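Local coordinates for protein Ufm1-specific protease (Caenorhabditis elegans, PDB 5EJJ) that acts as a thiol protease that hydrolyses the peptide bond at the C-terminal glycine of the ubiquitin-like modifier ufm-1, releasing it from target proteins, at residues Val172-Gln176 against Ser253-Tyr257. Numbering follows the deposited sequence.
Sequences VIREQ and SLDLY
The edge strand 171-173 of a mixed five-stranded sheet and the chain leaving it, up to Gln176, lie against the first turn of helix 253-280, with Ile173, Glu175 and Gln176 meeting Tyr257 and Ser253. Tyr257 buries more surface here than any other residue of the contact. Its CG stands anti to the backbone N (chi1 157°), which carries the ring along the departing chain, and Glu175 CA lies over one ring face, 3.6 Å from the Tyr257 ring centroid, in a CH-pi contact. The aliphatic part of Glu175 then runs alongside the tyrosine in the same direction, its CG 3.4 Å from Tyr257 OH, a hydroxyl hydrogen-bonded to the carbonyl of Phe160. Both segments lie within the UfSP2-type N-terminal family region, and strand 171-173 meets the helix through Ile173, whose CG2 branch sits 3.6 Å from Tyr257 CA and 4.2 Å from Leu256 CB. At the beginning of the helix Ser253 OG donates to Gln176 OE1 at 2.9 Å, in the carbonyl plane and on a lone pair, with a C=O...donor angle of 127°. The same Ser253 OG accepts the backbone N of Gln182, outside both segments, so two hydrogen bonds grip the hydroxyl of this buried serine, while Leu254 CD1 packs 3.8 Å from Gln176 O.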
# COMPACT_ATOMS: atom_id res chain seq x y z
N VAL A 172 -15.97 -18.72 13.21
CA VAL A 172 -17.23 -18.09 12.90
C VAL A 172 -17.35 -16.73 13.60
O VAL A 172 -17.21 -16.63 14.82
CB VAL A 172 -18.45 -19.05 13.16
CG1 VAL A 172 -18.41 -19.61 14.56
CG2 VAL A 172 -19.77 -18.36 12.95
N ILE A 173 -17.57 -15.68 12.81
CA ILE A 173 -17.96 -14.39 13.37
C ILE A 173 -19.44 -14.13 13.08
O ILE A 173 -19.90 -14.25 11.95
CB ILE A 173 -17.09 -13.23 12.85
CG1 ILE A 173 -15.61 -13.55 13.09
CG2 ILE A 173 -17.44 -11.91 13.56
CD1 ILE A 173 -14.72 -12.82 12.14
N ARG A 174 -20.16 -13.75 14.13
CA ARG A 174 -21.61 -13.72 14.09
C ARG A 174 -22.00 -12.93 15.31
O ARG A 174 -21.22 -12.86 16.24
CB ARG A 174 -22.14 -15.14 14.22
CG ARG A 174 -23.53 -15.41 13.62
CD ARG A 174 -24.10 -16.76 14.12
NE ARG A 174 -23.90 -16.83 15.58
CZ ARG A 174 -22.94 -17.53 16.19
NH1 ARG A 174 -22.08 -18.28 15.49
NH2 ARG A 174 -22.86 -17.48 17.52
N GLU A 175 -23.18 -12.32 15.29
CA GLU A 175 -23.68 -11.60 16.46
C GLU A 175 -23.83 -12.59 17.61
O GLU A 175 -23.92 -13.80 17.38
CB GLU A 175 -25.00 -10.90 16.13
CG GLU A 175 -25.50 -9.94 17.18
CD GLU A 175 -27.00 -9.65 17.04
OE1 GLU A 175 -27.69 -10.39 16.29
OE2 GLU A 175 -27.48 -8.69 17.69
N GLN A 176 -23.83 -12.09 18.84
CA GLN A 176 -23.68 -12.90 20.04
C GLN A 176 -24.01 -12.04 21.24
O GLN A 176 -23.66 -10.85 21.27
CB GLN A 176 -22.22 -13.34 20.21
CG GLN A 176 -21.84 -14.73 19.69
CD GLN A 176 -20.34 -15.00 19.85
OE1 GLN A 176 -19.54 -14.07 20.04
NE2 GLN A 176 -19.95 -16.28 19.77
N SER A 253 -14.14 -12.50 20.09
CA SER A 253 -15.06 -12.76 18.98
C SER A 253 -16.14 -11.69 18.92
O SER A 253 -16.57 -11.33 17.84
CB SER A 253 -15.69 -14.17 19.10
OG SER A 253 -16.68 -14.23 20.13
N LEU A 254 -16.54 -11.14 20.06
CA LEU A 254 -17.48 -10.03 20.06
C LEU A 254 -16.89 -8.79 19.40
O LEU A 254 -17.52 -8.17 18.54
CB LEU A 254 -17.94 -9.68 21.46
CG LEU A 254 -19.02 -8.60 21.45
CD1 LEU A 254 -20.28 -9.12 20.78
CD2 LEU A 254 -19.34 -8.12 22.84
N ASP A 255 -15.68 -8.42 19.83
CA ASP A 255 -14.97 -7.27 19.27
C ASP A 255 -14.83 -7.44 17.76
O ASP A 255 -14.99 -6.47 17.02
CB ASP A 255 -13.57 -7.15 19.89
CG ASP A 255 -13.58 -6.62 21.33
OD1 ASP A 255 -14.31 -5.63 21.61
OD2 ASP A 255 -12.83 -7.19 22.17
N LEU A 256 -14.55 -8.67 17.31
CA LEU A 256 -14.42 -8.94 15.89
C LEU A 256 -15.72 -8.66 15.17
O LEU A 256 -15.72 -8.25 14.03
CB LEU A 256 -14.06 -10.40 15.62
CG LEU A 256 -12.64 -10.93 15.77
CD1 LEU A 256 -11.62 -10.21 14.90
CD2 LEU A 256 -12.25 -10.87 17.21
N TYR A 257 -16.84 -8.92 15.83
CA TYR A 257 -18.14 -8.79 15.17
C TYR A 257 -18.51 -7.32 14.98
O TYR A 257 -18.91 -6.92 13.88
CB TYR A 257 -19.22 -9.56 15.91
CG TYR A 257 -20.62 -9.05 15.65
CD1 TYR A 257 -21.32 -9.46 14.51
CD2 TYR A 257 -21.25 -8.18 16.53
CE1 TYR A 257 -22.60 -8.99 14.25
CE2 TYR A 257 -22.51 -7.70 16.29
CZ TYR A 257 -23.18 -8.11 15.15
OH TYR A 257 -24.45 -7.64 14.90